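Local coordinates for protein nucleoside-diphosphate-sugar epimerase (Pseudomonas aeruginosa, PDB 2X4G) that probably acts on nucleotide-linked sugars with a bound NAD-type cofactor, as other members of the epimerase/dehydratase family do, although its exact substrate and reaction are not established, at residues 235-240 and 308-313; 119-124 and 174-179; 256-261 and 326-331; 129-134 and 143-148. One frame throughout, in Å; residues are numbered along the deposited sequence.

Contact 1. Residues 235-240 and 308-313; sequences IGERYL and GRKARE
Helix 309-315 begins against strand 238-247 of the central sheet, and Lys310 in its first turn reaches across to Glu237, Arg238 and Tyr239. The axes of strand 238-240 and helix 309-313 are nearly perpendicular, at 100°. Lys310 CG stands anti to the backbone N (chi1 -172°), and beyond it the extended chain crosses the Tyr239 side chain at about a right angle. On its way Lys310 CG packs against Tyr239 CE2 at 3.7 Å, oblique to the ring. The ammonium then arrives over the ring face, with Lys310 NZ 5.0 Å from the Tyr239 ring centroid in a cation-pi contact. Two acceptors grip it. Glu237 OE2 takes a hydrogen bond from Lys310 NZ at 2.9 Å through its anti lone pair, making a salt bridge. Arg238 O accepts from Lys310 NZ at 3.0 Å, with the donor in the carbonyl plane. Glu237 would thus help to balance the lysine charge. Farther along the strand a water links the backbones, accepting from Ala311 N at 2.9 Å and hydrogen-bonded to Leu240 O. Tyr239 OH is hydrogen-bonded to Glu314 of the same helix and to the backbone N of Arg234, and the side chain also touches Val177. Helix 309-315 thus packs against strand 238-247, which backbone bonds to Ile178 and Ile180 join to strand 176-185.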
loop_
_atom_site.group_PDB
_atom_site.type_symbol
_atom_site.label_atom_id
_atom_site.label_comp_id
_atom_site.label_asym_id
_atom_site.label_seq_id
_atom_site.Cartn_x
_atom_site.Cartn_y
_atom_site.Cartn_z
ATOM N N ILE A 235 19.004 -25.468 24.240
ATOM C CA ILE A 235 18.194 -25.941 23.130
ATOM C C ILE A 235 16.768 -25.521 23.411
ATOM O O ILE A 235 16.269 -25.733 24.495
ATOM C CB ILE A 235 18.270 -27.517 22.996
ATOM C CG1 ILE A 235 19.742 -28.043 23.008
ATOM C CG2 ILE A 235 17.528 -27.992 21.755
ATOM C CD1 ILE A 235 20.514 -28.074 24.504
ATOM N N GLY A 236 16.131 -24.878 22.449
ATOM C CA GLY A 236 14.746 -24.463 22.599
ATOM C C GLY A 236 14.526 -23.114 23.262
ATOM O O GLY A 236 13.380 -22.695 23.431
ATOM N N GLU A 237 15.608 -22.427 23.632
ATOM C CA GLU A 237 15.505 -21.114 24.272
ATOM C C GLU A 237 15.721 -19.955 23.290
ATOM O O GLU A 237 16.395 -20.100 22.266
ATOM C CB GLU A 237 16.527 -21.009 25.392
ATOM C CG GLU A 237 16.343 -22.014 26.541
ATOM C CD GLU A 237 14.993 -21.883 27.202
ATOM O OE1 GLU A 237 14.313 -22.924 27.390
ATOM O OE2 GLU A 237 14.600 -20.731 27.509
ATOM N N ARG A 238 15.145 -18.804 23.611
ATOM C CA ARG A 238 15.404 -17.558 22.875
ATOM C C ARG A 238 16.500 -16.766 23.580
ATOM O O ARG A 238 16.660 -16.862 24.801
ATOM C CB ARG A 238 14.147 -16.690 22.791
ATOM C CG ARG A 238 12.899 -17.475 22.427
ATOM C CD ARG A 238 11.810 -16.643 21.782
ATOM N NE ARG A 238 10.944 -16.014 22.774
ATOM C CZ ARG A 238 9.660 -15.690 22.585
ATOM N NH1 ARG A 238 9.034 -15.939 21.436
ATOM N NH2 ARG A 238 8.992 -15.125 23.577
ATOM N N TYR A 239 17.267 -15.997 22.816
ATOM C CA TYR A 239 18.241 -15.084 23.399
ATOM C C TYR A 239 18.219 -13.767 22.657
ATOM O O TYR A 239 18.582 -13.689 21.483
ATOM C CB TYR A 239 19.640 -15.684 23.361
ATOM C CG TYR A 239 19.774 -16.895 24.224
ATOM C CD1 TYR A 239 19.550 -18.164 23.713
ATOM C CD2 TYR A 239 20.095 -16.772 25.565
ATOM C CE1 TYR A 239 19.676 -19.285 24.518
ATOM C CE2 TYR A 239 20.209 -17.882 26.375
ATOM C CZ TYR A 239 20.004 -19.135 25.844
ATOM O OH TYR A 239 20.122 -20.230 26.662
ATOM N N LEU A 240 17.760 -12.736 23.362
ATOM C CA LEU A 240 17.787 -11.373 22.865
ATOM C C LEU A 240 19.232 -10.817 22.860
ATOM O O LEU A 240 19.948 -10.846 23.873
ATOM C CB LEU A 240 16.874 -10.508 23.713
ATOM C CG LEU A 240 15.372 -10.704 23.531
ATOM C CD1 LEU A 240 14.617 -10.043 24.682
ATOM C CD2 LEU A 240 14.939 -10.119 22.162
ATOM N N GLY A 308 18.692 -7.330 27.812
ATOM C CA GLY A 308 19.799 -8.197 27.401
ATOM C C GLY A 308 20.407 -9.130 28.438
ATOM O O GLY A 308 21.430 -9.747 28.171
ATOM N N ARG A 309 19.778 -9.273 29.596
ATOM C CA ARG A 309 20.373 -10.029 30.709
ATOM C C ARG A 309 20.585 -11.524 30.448
ATOM O O ARG A 309 21.598 -12.095 30.869
ATOM C CB ARG A 309 19.516 -9.885 31.968
ATOM C CG ARG A 309 19.625 -8.532 32.682
ATOM C CD ARG A 309 18.372 -8.307 33.553
ATOM N NE ARG A 309 18.601 -7.444 34.715
ATOM C CZ ARG A 309 17.674 -7.175 35.635
ATOM N NH1 ARG A 309 16.444 -7.688 35.517
ATOM N NH2 ARG A 309 17.966 -6.382 36.672
ATOM N N LYS A 310 19.617 -12.166 29.795
ATOM C CA LYS A 310 19.688 -13.610 29.575
ATOM C C LYS A 310 20.945 -13.906 28.784
ATOM O O LYS A 310 21.748 -14.719 29.220
ATOM C CB LYS A 310 18.456 -14.124 28.838
ATOM C CG LYS A 310 18.360 -15.638 28.726
ATOM C CD LYS A 310 17.028 -16.035 28.103
ATOM C CE LYS A 310 16.818 -17.550 28.040
ATOM N NZ LYS A 310 15.514 -17.947 27.388
ATOM N N ALA A 311 21.132 -13.228 27.650
ATOM C CA ALA A 311 22.340 -13.422 26.819
ATOM C C ALA A 311 23.642 -13.192 27.601
ATOM O O ALA A 311 24.608 -13.941 27.461
ATOM C CB ALA A 311 22.311 -12.507 25.603
ATOM N N ARG A 312 23.661 -12.145 28.412
ATOM C CA ARG A 312 24.823 -11.819 29.193
ATOM C C ARG A 312 25.204 -12.899 30.192
ATOM O O ARG A 312 26.354 -13.297 30.257
ATOM C CB ARG A 312 24.564 -10.534 29.962
ATOM C CG ARG A 312 25.765 -10.062 30.750
ATOM C CD ARG A 312 25.460 -8.810 31.503
ATOM N NE ARG A 312 26.623 -7.939 31.483
ATOM C CZ ARG A 312 26.653 -6.727 30.949
ATOM N NH1 ARG A 312 25.570 -6.194 30.392
ATOM N NH2 ARG A 312 27.780 -6.034 30.983
ATOM N N GLU A 313 24.241 -13.350 30.985
ATOM C CA GLU A 313 24.511 -14.327 32.033
ATOM C C GLU A 313 24.793 -15.721 31.455
ATOM O O GLU A 313 25.735 -16.386 31.860
ATOM C CB GLU A 313 23.346 -14.345 33.024
ATOM C CG GLU A 313 23.151 -12.966 33.719
ATOM C CD GLU A 313 22.080 -12.971 34.835
ATOM O OE1 GLU A 313 21.061 -12.242 34.684
ATOM O OE2 GLU A 313 22.267 -13.690 35.856
HETATM O O HOH W 1 19.214 -11.424 26.399
#

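Contact 2. Residues 119-124 and 174-179; sequences PRILYV and LPVVIG
Two parallel strands pair side by side in the interior of the central sheet, Ile121 with Val176, Leu122 with Val177, Tyr123 with Ile178 and Val124 with Gly179. Four backbone hydrogen bonds tie them. Ile121 N donates to Pro175 O at 2.9 Å, the carbonyl of the residue at the centre of an inverse gamma turn. Val177 then serves Ile121 and Tyr123 in the usual parallel pattern: its N donates to Ile121 O, and its O accepts from Tyr123 N at 2.9 Å. Gly179 N closes the ladder on Tyr123 O at 3.1 Å. These are neighbouring strands of a Rossmann fold, joined by a beta-alpha-beta crossover through helix 154-171, and the other edge of strand 121-124 is bonded to Val81 and Phe83 of strand 80-83. The sheet is covered on both faces. Ile121, Tyr123, Val176 and Ile178 look toward helices 98-116 and 154-171; here Ile121 CG2, anti to its backbone N, meets Val176 CG2 at 4.1 Å, and Ile121 CD1 lies 3.7 Å from Pro175 CD. Ile178 CG2 comes to the edge of the Tyr123 ring, near its plane. On the reverse face Leu122 CD1 packs on Val177 CG1 at 3.6 Å, and Leu122 also touches Leu226, Ala229 and Leu230 of helix 219-232. Beside them Val177 CG2 sits over one face of the Arg120 guanidinium, 3.9 Å from Arg120 NH2. Hydrogen bonds from Arg120 NH2 to Gly233 O and from Arg120 NE to Leu230 O hold that flat group in place.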
loop_
_atom_site.group_PDB
_atom_site.type_symbol
_atom_site.label_atom_id
_atom_site.label_comp_id
_atom_site.label_asym_id
_atom_site.label_seq_id
_atom_site.Cartn_x
_atom_site.Cartn_y
_atom_site.Cartn_z
ATOM N N PRO A 119 24.143 -31.164 14.700
ATOM C CA PRO A 119 23.979 -31.235 16.152
ATOM C C PRO A 119 23.477 -29.963 16.801
ATOM O O PRO A 119 23.009 -30.020 17.925
ATOM C CB PRO A 119 25.395 -31.543 16.666
ATOM C CG PRO A 119 26.330 -31.294 15.532
ATOM C CD PRO A 119 25.538 -30.861 14.327
ATOM N N ARG A 120 23.544 -28.844 16.089
ATOM C CA ARG A 120 23.464 -27.518 16.690
ATOM C C ARG A 120 22.907 -26.536 15.644
ATOM O O ARG A 120 23.536 -26.314 14.614
ATOM C CB ARG A 120 24.897 -27.168 17.080
ATOM C CG ARG A 120 25.102 -26.295 18.271
ATOM C CD ARG A 120 24.704 -26.888 19.622
ATOM N NE ARG A 120 24.465 -25.755 20.510
ATOM C CZ ARG A 120 23.818 -25.786 21.663
ATOM N NH1 ARG A 120 23.349 -26.929 22.154
ATOM N NH2 ARG A 120 23.669 -24.648 22.339
ATOM N N ILE A 121 21.708 -25.998 15.868
ATOM C CA ILE A 121 21.034 -25.132 14.885
ATOM C C ILE A 121 20.554 -23.844 15.556
ATOM O O ILE A 121 19.844 -23.889 16.555
ATOM C CB ILE A 121 19.776 -25.833 14.254
ATOM C CG1 ILE A 121 20.140 -27.135 13.535
ATOM C CG2 ILE A 121 19.077 -24.936 13.263
ATOM C CD1 ILE A 121 19.111 -28.260 13.745
ATOM N N LEU A 122 20.940 -22.693 15.021
ATOM C CA LEU A 122 20.447 -21.406 15.527
ATOM C C LEU A 122 19.634 -20.754 14.433
ATOM O O LEU A 122 20.110 -20.599 13.300
ATOM C CB LEU A 122 21.584 -20.464 15.952
ATOM C CG LEU A 122 21.150 -19.069 16.424
ATOM C CD1 LEU A 122 20.659 -19.101 17.856
ATOM C CD2 LEU A 122 22.280 -18.099 16.308
ATOM N N TYR A 123 18.412 -20.373 14.789
ATOM C CA TYR A 123 17.499 -19.741 13.874
ATOM C C TYR A 123 17.419 -18.284 14.277
ATOM O O TYR A 123 17.286 -17.968 15.457
ATOM C CB TYR A 123 16.119 -20.402 13.949
ATOM C CG TYR A 123 15.080 -19.544 13.319
ATOM C CD1 TYR A 123 14.311 -18.692 14.087
ATOM C CD2 TYR A 123 14.920 -19.516 11.945
ATOM C CE1 TYR A 123 13.375 -17.853 13.510
ATOM C CE2 TYR A 123 13.994 -18.677 11.355
ATOM C CZ TYR A 123 13.225 -17.850 12.149
ATOM O OH TYR A 123 12.306 -17.009 11.588
ATOM N N VAL A 124 17.516 -17.384 13.307
ATOM C CA VAL A 124 17.514 -15.957 13.619
ATOM C C VAL A 124 16.091 -15.441 13.602
ATOM O O VAL A 124 15.471 -15.341 12.539
ATOM C CB VAL A 124 18.376 -15.149 12.648
ATOM C CG1 VAL A 124 18.443 -13.712 13.108
ATOM C CG2 VAL A 124 19.765 -15.733 12.601
ATOM N N LEU A 174 14.707 -31.526 17.858
ATOM C CA LEU A 174 15.695 -30.937 16.961
ATOM C C LEU A 174 16.529 -29.953 17.802
ATOM O O LEU A 174 15.989 -29.327 18.696
ATOM C CB LEU A 174 14.997 -30.262 15.766
ATOM C CG LEU A 174 15.758 -30.285 14.433
ATOM C CD1 LEU A 174 16.135 -31.720 14.010
ATOM C CD2 LEU A 174 14.968 -29.589 13.330
ATOM N N PRO A 175 17.842 -29.831 17.543
ATOM C CA PRO A 175 18.650 -28.972 18.408
ATOM C C PRO A 175 18.625 -27.493 18.017
ATOM O O PRO A 175 19.646 -26.938 17.628
ATOM C CB PRO A 175 20.059 -29.562 18.271
ATOM C CG PRO A 175 20.085 -30.209 16.951
ATOM C CD PRO A 175 18.670 -30.589 16.588
ATOM N N VAL A 176 17.465 -26.855 18.152
ATOM C CA VAL A 176 17.281 -25.487 17.658
ATOM C C VAL A 176 17.401 -24.512 18.794
ATOM O O VAL A 176 16.737 -24.673 19.807
ATOM C CB VAL A 176 15.903 -25.267 17.005
ATOM C CG1 VAL A 176 15.610 -23.780 16.894
ATOM C CG2 VAL A 176 15.844 -25.918 15.654
ATOM N N VAL A 177 18.254 -23.506 18.609
ATOM C CA VAL A 177 18.347 -22.378 19.514
ATOM C C VAL A 177 17.828 -21.160 18.745
ATOM O O VAL A 177 18.009 -21.075 17.529
ATOM C CB VAL A 177 19.804 -22.155 19.979
ATOM C CG1 VAL A 177 19.914 -20.901 20.866
ATOM C CG2 VAL A 177 20.353 -23.414 20.716
ATOM N N ILE A 178 17.181 -20.220 19.433
ATOM C CA ILE A 178 16.685 -19.014 18.772
ATOM C C ILE A 178 17.400 -17.748 19.255
ATOM O O ILE A 178 17.379 -17.426 20.446
ATOM C CB ILE A 178 15.193 -18.854 18.985
ATOM C CG1 ILE A 178 14.471 -20.115 18.535
ATOM C CG2 ILE A 178 14.669 -17.660 18.211
ATOM C CD1 ILE A 178 13.029 -20.124 18.953
ATOM N N GLY A 179 18.024 -17.042 18.307
ATOM C CA GLY A 179 18.728 -15.785 18.559
ATOM C C GLY A 179 17.972 -14.641 17.924
ATOM O O GLY A 179 17.650 -14.688 16.748
#

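Contact 3. Residues 256-261 and 326-331; sequences AELLGQ and TLLRAI
Leu258 and Leu259, in the last turn of helix 248-259, meet Leu327 and Ile331 on a second helix, entirely through apolar side chains. Ile331 CD1 touches both leucines, 3.7 Å from Leu259 CD2 and 3.9 Å from Leu258 CB. With Ile331 CG1 anti to the carbonyl carbon (chi1 -76°), CG2 stands anti to the backbone N and also touches Leu259 CD2, at 3.8 Å. Leu258 crosses Leu327 at about a right angle and sets CD1 3.8 Å from Leu327 CB. Its other methyl, Leu258 CD2, is a looser neighbour of Leu328 CG at 4.4 Å, toward the more exposed side. In the next shell, Leu327 also packs on Arg254 and Ile255 of helix 248-259, Ile331 on Ile198, and Leu259 on Ile201 and Phe340. Asp218 anchors helix 323-336 by a hydrogen bond to Thr326 OG1 and a salt bridge to Arg329 NH1. A Schellman motif follows the leucines, with Gly260 at positive phi. Such helix-to-helix packing is in keeping with the largely helical C-terminal region of epimerase relatives, here joining helices 248-259, 323-336 and 196-202.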
loop_
_atom_site.group_PDB
_atom_site.type_symbol
_atom_site.label_atom_id
_atom_site.label_comp_id
_atom_site.label_asym_id
_atom_site.label_seq_id
_atom_site.Cartn_x
_atom_site.Cartn_y
_atom_site.Cartn_z
ATOM N N ALA A 256 21.245 12.330 12.081
ATOM C CA ALA A 256 21.252 13.681 11.499
ATOM C C ALA A 256 22.514 14.462 11.879
ATOM O O ALA A 256 23.210 15.005 11.023
ATOM C CB ALA A 256 20.031 14.452 11.915
ATOM N N GLU A 257 22.823 14.504 13.165
ATOM C CA GLU A 257 23.927 15.337 13.635
ATOM C C GLU A 257 25.246 14.901 13.010
ATOM O O GLU A 257 26.059 15.747 12.610
ATOM C CB GLU A 257 23.988 15.334 15.164
ATOM C CG GLU A 257 22.839 16.138 15.791
ATOM C CD GLU A 257 22.594 15.815 17.265
ATOM O OE1 GLU A 257 23.392 15.045 17.855
ATOM O OE2 GLU A 257 21.597 16.334 17.831
ATOM N N LEU A 258 25.426 13.581 12.900
ATOM C CA LEU A 258 26.617 12.989 12.309
ATOM C C LEU A 258 26.707 13.240 10.811
ATOM O O LEU A 258 27.800 13.400 10.285
ATOM C CB LEU A 258 26.627 11.495 12.568
ATOM C CG LEU A 258 26.787 11.109 14.034
ATOM C CD1 LEU A 258 26.620 9.610 14.180
ATOM C CD2 LEU A 258 28.163 11.602 14.546
ATOM N N LEU A 259 25.572 13.279 10.119
ATOM C CA LEU A 259 25.578 13.523 8.677
ATOM C C LEU A 259 25.646 15.004 8.324
ATOM O O LEU A 259 25.711 15.355 7.143
ATOM C CB LEU A 259 24.343 12.905 8.022
ATOM C CG LEU A 259 24.301 11.375 8.034
ATOM C CD1 LEU A 259 22.905 10.874 7.683
ATOM C CD2 LEU A 259 25.353 10.819 7.077
ATOM N N GLY A 260 25.637 15.863 9.343
ATOM C CA GLY A 260 25.581 17.313 9.153
ATOM C C GLY A 260 24.245 17.789 8.597
ATOM O O GLY A 260 24.200 18.765 7.854
ATOM N N GLN A 261 23.160 17.116 8.984
ATOM C CA GLN A 261 21.824 17.347 8.421
ATOM C C GLN A 261 20.866 17.816 9.516
ATOM O O GLN A 261 21.181 17.675 10.689
ATOM C CB GLN A 261 21.299 16.042 7.832
ATOM C CG GLN A 261 22.184 15.430 6.756
ATOM C CD GLN A 261 21.805 15.845 5.356
ATOM O OE1 GLN A 261 20.811 16.542 5.148
ATOM N NE2 GLN A 261 22.597 15.402 4.378
ATOM N N THR A 326 29.143 2.897 15.774
ATOM C CA THR A 326 28.357 2.037 14.894
ATOM C C THR A 326 27.737 2.865 13.797
ATOM O O THR A 326 27.902 2.560 12.626
ATOM C CB THR A 326 27.234 1.366 15.645
ATOM O OG1 THR A 326 27.794 0.520 16.642
ATOM C CG2 THR A 326 26.377 0.573 14.720
ATOM N N LEU A 327 27.040 3.925 14.182
ATOM C CA LEU A 327 26.453 4.813 13.202
ATOM C C LEU A 327 27.481 5.428 12.269
ATOM O O LEU A 327 27.155 5.659 11.124
ATOM C CB LEU A 327 25.655 5.947 13.849
ATOM C CG LEU A 327 24.554 5.561 14.819
ATOM C CD1 LEU A 327 23.908 6.833 15.327
ATOM C CD2 LEU A 327 23.574 4.622 14.149
ATOM N N LEU A 328 28.696 5.723 12.738
ATOM C CA LEU A 328 29.745 6.249 11.838
ATOM C C LEU A 328 30.288 5.203 10.864
ATOM O O LEU A 328 30.682 5.542 9.748
ATOM C CB LEU A 328 30.900 6.880 12.613
ATOM C CG LEU A 328 30.682 8.370 12.912
ATOM C CD1 LEU A 328 31.646 8.888 13.964
ATOM C CD2 LEU A 328 30.797 9.178 11.635
ATOM N N ARG A 329 30.307 3.943 11.264
ATOM C CA ARG A 329 30.947 2.921 10.459
ATOM C C ARG A 329 30.005 2.580 9.321
ATOM O O ARG A 329 30.429 2.367 8.185
ATOM C CB ARG A 329 31.230 1.700 11.313
ATOM C CG ARG A 329 32.393 0.853 10.860
ATOM C CD ARG A 329 32.475 -0.426 11.672
ATOM N NE ARG A 329 32.648 -0.110 13.092
ATOM C CZ ARG A 329 31.889 -0.564 14.096
ATOM N NH1 ARG A 329 30.881 -1.418 13.907
ATOM N NH2 ARG A 329 32.168 -0.162 15.326
ATOM N N ALA A 330 28.716 2.549 9.645
ATOM C CA ALA A 330 27.666 2.415 8.661
ATOM C C ALA A 330 27.719 3.590 7.703
ATOM O O ALA A 330 27.794 3.416 6.484
ATOM C CB ALA A 330 26.308 2.344 9.343
ATOM N N ILE A 331 27.689 4.793 8.256
ATOM C CA ILE A 331 27.768 5.986 7.438
ATOM C C ILE A 331 28.921 5.909 6.455
ATOM O O ILE A 331 28.728 6.180 5.300
ATOM C CB ILE A 331 27.868 7.269 8.285
ATOM C CG1 ILE A 331 26.493 7.604 8.864
ATOM C CG2 ILE A 331 28.345 8.450 7.429
ATOM C CD1 ILE A 331 26.519 8.711 9.895
#

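Contact 4. Residues 129-134 and 143-148; sequences AMPRHP and LFYDSL
Met130 and Phe144 bring the two irregular segments closest, CA to CA 5.5 Å, and the chain from 129 to 134 runs about 110° from the direction of 143 to 145. A water spans the backbones, donating to Ala129 O at 2.6 Å and more weakly accepting from Tyr145 N. Pro131 is wedged between the partners. Its CB sits over one face of the Tyr145 ring, 3.9 Å from the centroid in a CH-pi contact, while Pro131 CG rests 3.6 Å from Phe144 O. Tyr145 CG stands anti to the carbonyl carbon (chi1 -77°), on the side of Pro131, and Ala129 O lies at the ring edge, 3.6 Å from Tyr145 CD1. On the other side Leu143 spreads its two methyls: CD1 lies 3.7 Å from His133 N, and CD2 is 4.0 Å from Pro134 CD. Met130 CB adds a contact with Leu143 CB at 4.3 Å. Outside the pair, Gln304 grips the first segment twice, at Pro131 O and His133 N, and Arg238 makes a cation-pi contact with Phe144. Both segments belong to the long connection between strand 121-124 and helix 154-171, whose start carries the Tyr-x-x-x-Lys sequence of this family. The two parts of this connection thus meet mainly through proline, leucine and tyrosine surfaces, with no direct hydrogen bond between them, while water and Gln304 serve backbone groups.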
loop_
_atom_site.group_PDB
_atom_site.type_symbol
_atom_site.label_atom_id
_atom_site.label_comp_id
_atom_site.label_asym_id
_atom_site.label_seq_id
_atom_site.Cartn_x
_atom_site.Cartn_y
_atom_site.Cartn_z
ATOM N N ALA A 129 7.953 -11.269 17.242
ATOM C CA ALA A 129 7.309 -12.509 17.687
ATOM C C ALA A 129 6.844 -12.415 19.153
ATOM O O ALA A 129 6.115 -13.274 19.622
ATOM C CB ALA A 129 8.240 -13.717 17.496
ATOM N N MET A 130 7.266 -11.379 19.869
ATOM C CA MET A 130 6.915 -11.222 21.266
ATOM C C MET A 130 5.875 -10.129 21.390
ATOM O O MET A 130 5.880 -9.186 20.598
ATOM C CB MET A 130 8.138 -10.840 22.092
ATOM C CG MET A 130 9.392 -11.658 21.819
ATOM S SD MET A 130 10.745 -11.125 22.915
ATOM C CE MET A 130 10.984 -9.408 22.436
ATOM N N PRO A 131 4.959 -10.265 22.368
ATOM C CA PRO A 131 4.056 -9.175 22.681
ATOM C C PRO A 131 4.777 -8.109 23.492
ATOM O O PRO A 131 5.908 -8.322 23.938
ATOM C CB PRO A 131 2.969 -9.851 23.518
ATOM C CG PRO A 131 3.654 -10.975 24.174
ATOM C CD PRO A 131 4.671 -11.460 23.182
ATOM N N ARG A 132 4.112 -6.974 23.681
ATOM C CA ARG A 132 4.693 -5.831 24.376
ATOM C C ARG A 132 4.704 -6.105 25.882
ATOM O O ARG A 132 3.768 -6.672 26.415
ATOM C CB ARG A 132 3.886 -4.574 24.033
ATOM C CG ARG A 132 4.463 -3.261 24.568
ATOM C CD ARG A 132 3.644 -2.051 24.095
ATOM N NE ARG A 132 3.799 -1.833 22.659
ATOM C CZ ARG A 132 4.866 -1.277 22.084
ATOM N NH1 ARG A 132 5.903 -0.863 22.818
ATOM N NH2 ARG A 132 4.906 -1.140 20.761
ATOM N N HIS A 133 5.759 -5.740 26.583
ATOM C CA HIS A 133 5.775 -6.021 28.012
ATOM C C HIS A 133 4.510 -5.418 28.634
ATOM O O HIS A 133 4.277 -4.211 28.486
ATOM C CB HIS A 133 7.015 -5.430 28.675
ATOM C CG HIS A 133 7.273 -5.957 30.051
ATOM N ND1 HIS A 133 6.596 -5.506 31.163
ATOM C CD2 HIS A 133 8.143 -6.894 30.495
ATOM C CE1 HIS A 133 7.037 -6.146 32.232
ATOM N NE2 HIS A 133 7.983 -6.988 31.856
ATOM N N PRO A 134 3.705 -6.236 29.349
ATOM C CA PRO A 134 2.409 -5.797 29.864
ATOM C C PRO A 134 2.458 -4.688 30.929
ATOM O O PRO A 134 1.411 -4.124 31.264
ATOM C CB PRO A 134 1.816 -7.081 30.458
ATOM C CG PRO A 134 2.989 -7.882 30.857
ATOM C CD PRO A 134 4.072 -7.567 29.874
ATOM N N LEU A 143 8.233 -13.308 27.306
ATOM C CA LEU A 143 7.020 -12.731 26.735
ATOM C C LEU A 143 6.542 -13.581 25.574
ATOM O O LEU A 143 7.161 -13.597 24.539
ATOM C CB LEU A 143 7.273 -11.301 26.247
ATOM C CG LEU A 143 7.666 -10.269 27.299
ATOM C CD1 LEU A 143 7.689 -8.909 26.660
ATOM C CD2 LEU A 143 6.684 -10.276 28.488
ATOM N N PHE A 144 5.434 -14.283 25.748
ATOM C CA PHE A 144 4.863 -15.083 24.681
ATOM C C PHE A 144 3.418 -14.698 24.429
ATOM O O PHE A 144 2.700 -14.291 25.334
ATOM C CB PHE A 144 4.883 -16.554 25.060
ATOM C CG PHE A 144 6.243 -17.172 25.063
ATOM C CD1 PHE A 144 6.955 -17.294 26.233
ATOM C CD2 PHE A 144 6.789 -17.675 23.901
ATOM C CE1 PHE A 144 8.196 -17.886 26.238
ATOM C CE2 PHE A 144 8.031 -18.275 23.903
ATOM C CZ PHE A 144 8.732 -18.377 25.064
ATOM N N TYR A 145 2.988 -14.843 23.186
ATOM C CA TYR A 145 1.568 -14.860 22.869
ATOM C C TYR A 145 1.030 -16.256 23.234
ATOM O O TYR A 145 1.552 -17.255 22.753
ATOM C CB TYR A 145 1.372 -14.623 21.371
ATOM C CG TYR A 145 1.517 -13.195 20.898
ATOM C CD1 TYR A 145 2.633 -12.793 20.172
ATOM C CD2 TYR A 145 0.505 -12.257 21.134
ATOM C CE1 TYR A 145 2.759 -11.488 19.716
ATOM C CE2 TYR A 145 0.614 -10.951 20.683
ATOM C CZ TYR A 145 1.750 -10.568 19.976
ATOM O OH TYR A 145 1.875 -9.273 19.521
ATOM N N ASP A 146 0.003 -16.346 24.068
ATOM C CA ASP A 146 -0.546 -17.673 24.428
ATOM C C ASP A 146 -1.020 -18.514 23.220
ATOM O O ASP A 146 -1.060 -19.751 23.283
ATOM C CB ASP A 146 -1.709 -17.536 25.432
ATOM C CG ASP A 146 -1.229 -17.194 26.854
ATOM O OD1 ASP A 146 -0.056 -17.515 27.177
ATOM O OD2 ASP A 146 -2.026 -16.608 27.636
ATOM N N SER A 147 -1.372 -17.824 22.137
ATOM C CA SER A 147 -1.957 -18.440 20.959
ATOM C C SER A 147 -1.883 -17.435 19.818
ATOM O O SER A 147 -1.231 -16.414 19.950
ATOM C CB SER A 147 -3.409 -18.785 21.261
ATOM O OG SER A 147 -4.128 -17.599 21.569
ATOM N N LEU A 148 -2.564 -17.710 18.709
ATOM C CA LEU A 148 -2.528 -16.833 17.537
ATOM C C LEU A 148 -2.668 -15.384 17.929
ATOM O O LEU A 148 -3.661 -15.018 18.557
ATOM C CB LEU A 148 -3.663 -17.164 16.576
ATOM C CG LEU A 148 -3.403 -18.298 15.599
ATOM C CD1 LEU A 148 -4.740 -18.808 15.038
ATOM C CD2 LEU A 148 -2.459 -17.804 14.513
HETATM O O HOH W 2 5.626 -15.292 21.169
#

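How the contacts relate
Contact 2 is the buried core of the group, a ladder of backbone bonds in the Rossmann sheet; the other three are only partly buried. Contact 1 continues from it, since strands 176-185 and 238-247 are neighbours, but relies on a charged lysine. Contact 4, nested in the loop that contact 2 closes but not touching it, joins irregular segments by proline and aromatic packing with a bridging water. It meets contact 1 through Arg238, by Leu143, Phe144 and Met130, and through Leu240 against Met130. Contact 3 stands apart, its centre about 30 Å or more from the others, and is purely apolar between helices; the chain links it to contact 1 through consecutive elements in both segments.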